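Local coordinates for glucanase (Clostridium thermocellum, PDB 5GXX), which probably hydrolyses internal beta-1,4-glucosidic bonds of cellulose as a family 9 endoglucanase of the cellulosome, at residues A[195-198]-A[199-203]. The protein carries 1 engineered substitution. Sequence-based numbering, arbitrary orientation.
Sequences SGFW and DELLW. With CA (calcium ion), chain C.
Asp199 OD1 is gripped twice: it lies 2.6 Å from the calcium ion, and water 1 donates a hydrogen bond of 2.7 Å to Asp199 OD1 while giving its other hydrogen to Ser195 O. OD2 of the same carboxylate sits closer still to the calcium, so Asp199 is bidentate. Glu200 binds in the same way, its OE2 at 2.3 Å from the calcium ion; being one methylene longer, its chain bends at chi2 (77°) to bring both oxygens back to the ion. From the preceding loop come Ser195 OG, 2.5 Å from the calcium ion, and the carbonyl oxygen Gly196 O. Water 2 and Asp246 O complete eight oxygen ligands, a usual number for calcium. Hard, anionic carboxylates suit this ion, which in turn probably offsets the repulsion between two adjacent acids and favours their ionised form. Gly196 has a positive phi (90°), and at its backbone angles a side chain would press on the preceding carbonyl oxygen.

The site thus joins the loop after helix 162-178 to the first turn of helix 198-212, within the (alpha/alpha)6 barrel of family 9 catalytic domains. That turn is secured by backbone bonds from Leu201 N to Phe197 O (3.2 Å) and from Leu202 N to Trp198 O.

On the side of the turn away from the calcium the contacts are apolar. Leu201 CD1 touches Phe197 CD1 at the ring edge, near the ring plane, at 3.9 Å, and the same methyl reaches Trp198 CE3. Phe197 CG stands between its backbone N and carbonyl carbon (chi1 65°), placing CE1 over the centre of one face of the indole, 3.5 Å above its plane. Tyr224 of helix 215-224 touches both Trp198 and Leu201.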
ATOM      1  N   SER A 195      -7.735  22.106  41.402  1.00 18.39           N
ATOM      2  CA  SER A 195      -7.974  22.828  42.643  1.00 18.53           C
ATOM      3  C   SER A 195      -7.178  22.226  43.800  1.00 19.30           C
ATOM      4  O   SER A 195      -7.143  22.792  44.881  1.00 20.80           O
ATOM      5  CB  SER A 195      -9.466  22.815  42.991  1.00 15.71           C
ATOM      6  OG  SER A 195      -9.962  21.488  42.984  1.00 16.83           O
ATOM      7  N   GLY A 196      -6.564  21.066  43.594  1.00 19.49           N
ATOM      8  CA  GLY A 196      -5.964  20.331  44.696  1.00 18.96           C
ATOM      9  C   GLY A 196      -6.965  19.379  45.322  1.00 18.88           C
ATOM     10  O   GLY A 196      -8.048  19.129  44.774  1.00 18.79           O
ATOM     11  N   PHE A 197      -6.602  18.869  46.494  1.00 18.59           N
ATOM     12  CA  PHE A 197      -7.350  17.780  47.112  1.00 18.82           C
ATOM     13  C   PHE A 197      -8.076  18.165  48.409  1.00 18.64           C
ATOM     14  O   PHE A 197      -8.844  17.361  48.938  1.00 18.25           O
ATOM     15  CB  PHE A 197      -6.419  16.575  47.330  1.00 19.59           C
ATOM     16  CG  PHE A 197      -5.322  16.852  48.327  1.00 18.97           C
ATOM     17  CD1 PHE A 197      -5.641  16.991  49.670  1.00 20.88           C
ATOM     18  CD2 PHE A 197      -4.007  17.058  47.922  1.00 20.09           C
ATOM     19  CE1 PHE A 197      -4.673  17.277  50.616  1.00 19.59           C
ATOM     20  CE2 PHE A 197      -3.019  17.368  48.870  1.00 18.94           C
ATOM     21  CZ  PHE A 197      -3.359  17.489  50.213  1.00 21.08           C
ATOM     22  N   TRP A 198      -7.861  19.377  48.918  1.00 19.26           N
ATOM     23  CA  TRP A 198      -8.547  19.782  50.144  1.00 18.97           C
ATOM     24  C   TRP A 198     -10.071  19.824  49.994  1.00 18.68           C
ATOM     25  O   TRP A 198     -10.803  19.474  50.928  1.00 19.19           O
ATOM     26  CB  TRP A 198      -8.002  21.106  50.695  1.00 19.42           C
ATOM     27  CG  TRP A 198      -6.544  21.048  51.075  1.00 20.48           C
ATOM     28  CD1 TRP A 198      -5.512  21.688  50.452  1.00 21.91           C
ATOM     29  CD2 TRP A 198      -5.961  20.306  52.155  1.00 23.79           C
ATOM     30  NE1 TRP A 198      -4.320  21.397  51.080  1.00 24.79           N
ATOM     31  CE2 TRP A 198      -4.569  20.546  52.125  1.00 24.92           C
ATOM     32  CE3 TRP A 198      -6.480  19.455  53.142  1.00 20.57           C
ATOM     33  CZ2 TRP A 198      -3.689  19.975  53.053  1.00 25.81           C
ATOM     34  CZ3 TRP A 198      -5.598  18.892  54.074  1.00 24.54           C
ATOM     35  CH2 TRP A 198      -4.223  19.153  54.012  1.00 23.77           C
ATOM     36  N   ASP A 199     -10.561  20.267  48.839  1.00 18.86           N
ATOM     37  CA  ASP A 199     -12.002  20.267  48.614  1.00 16.43           C
ATOM     38  C   ASP A 199     -12.628  18.866  48.616  1.00 17.55           C
ATOM     39  O   ASP A 199     -13.721  18.696  49.152  1.00 17.18           O
ATOM     40  CB  ASP A 199     -12.345  20.994  47.302  1.00 16.63           C
ATOM     41  CG  ASP A 199     -11.542  20.470  46.115  1.00 15.00           C
ATOM     42  OD1 ASP A 199     -10.349  20.826  45.997  1.00 20.53           O
ATOM     43  OD2 ASP A 199     -12.101  19.708  45.295  1.00 18.13           O
ATOM     44  N   GLU A 200     -11.954  17.867  48.051  1.00 17.08           N
ATOM     45  CA  GLU A 200     -12.467  16.498  48.118  1.00 16.38           C
ATOM     46  C   GLU A 200     -12.506  15.984  49.557  1.00 17.67           C
ATOM     47  O   GLU A 200     -13.431  15.270  49.948  1.00 16.66           O
ATOM     48  CB  GLU A 200     -11.642  15.519  47.271  1.00 14.99           C
ATOM     49  CG  GLU A 200     -11.788  15.641  45.757  1.00 16.55           C
ATOM     50  CD  GLU A 200     -11.037  16.809  45.168  1.00 19.94           C
ATOM     51  OE1 GLU A 200     -10.251  17.446  45.910  1.00 15.65           O
ATOM     52  OE2 GLU A 200     -11.219  17.092  43.958  1.00 17.55           O
ATOM     53  N   LEU A 201     -11.489  16.319  50.344  1.00 18.17           N
ATOM     54  CA  LEU A 201     -11.524  15.879  51.744  1.00 18.65           C
ATOM     55  C   LEU A 201     -12.677  16.522  52.502  1.00 18.20           C
ATOM     56  O   LEU A 201     -13.323  15.855  53.308  1.00 18.31           O
ATOM     57  CB  LEU A 201     -10.192  16.108  52.475  1.00 18.34           C
ATOM     58  CG  LEU A 201      -8.986  15.359  51.918  1.00 19.14           C
ATOM     59  CD1 LEU A 201      -7.753  15.798  52.739  1.00 22.38           C
ATOM     60  CD2 LEU A 201      -9.192  13.846  52.005  1.00 19.00           C
ATOM     61  N   LEU A 202     -12.904  17.810  52.259  1.00 17.29           N
ATOM     62  CA  LEU A 202     -14.082  18.500  52.785  1.00 17.64           C
ATOM     63  C   LEU A 202     -15.397  17.826  52.406  1.00 17.75           C
ATOM     64  O   LEU A 202     -16.248  17.575  53.260  1.00 17.67           O
ATOM     65  CB  LEU A 202     -14.123  19.946  52.266  1.00 17.20           C
ATOM     66  CG  LEU A 202     -15.349  20.775  52.662  1.00 18.88           C
ATOM     67  CD1 LEU A 202     -15.497  20.894  54.176  1.00 19.83           C
ATOM     68  CD2 LEU A 202     -15.227  22.148  52.010  1.00 21.52           C
ATOM     69  N   TRP A 203     -15.569  17.580  51.112  1.00 17.42           N
ATOM     70  CA  TRP A 203     -16.772  16.974  50.546  1.00 17.35           C
ATOM     71  C   TRP A 203     -16.992  15.588  51.131  1.00 17.49           C
ATOM     72  O   TRP A 203     -18.083  15.274  51.598  1.00 17.98           O
ATOM     73  CB  TRP A 203     -16.585  16.935  49.026  1.00 16.20           C
ATOM     74  CG  TRP A 203     -17.593  16.308  48.106  1.00 16.90           C
ATOM     75  CD1 TRP A 203     -17.342  15.279  47.260  1.00 15.66           C
ATOM     76  CD2 TRP A 203     -18.943  16.730  47.832  1.00 14.47           C
ATOM     77  NE1 TRP A 203     -18.446  14.996  46.485  1.00 14.33           N
ATOM     78  CE2 TRP A 203     -19.442  15.881  46.812  1.00 15.38           C
ATOM     79  CE3 TRP A 203     -19.769  17.741  48.331  1.00 15.63           C
ATOM     80  CZ2 TRP A 203     -20.738  15.997  46.303  1.00 15.38           C
ATOM     81  CZ3 TRP A 203     -21.059  17.841  47.829  1.00 15.11           C
ATOM     82  CH2 TRP A 203     -21.525  16.985  46.824  1.00 15.67           C
TER
HETATM   83 CA    CA C 701     -10.232  19.197  43.998  1.00 17.22          CA
HETATM   84  O   HOH W   1      -8.983  22.740  47.306  1.00 32.56           O
HETATM   85  O   HOH W   2      -9.017  18.501  42.217  1.00 20.24           O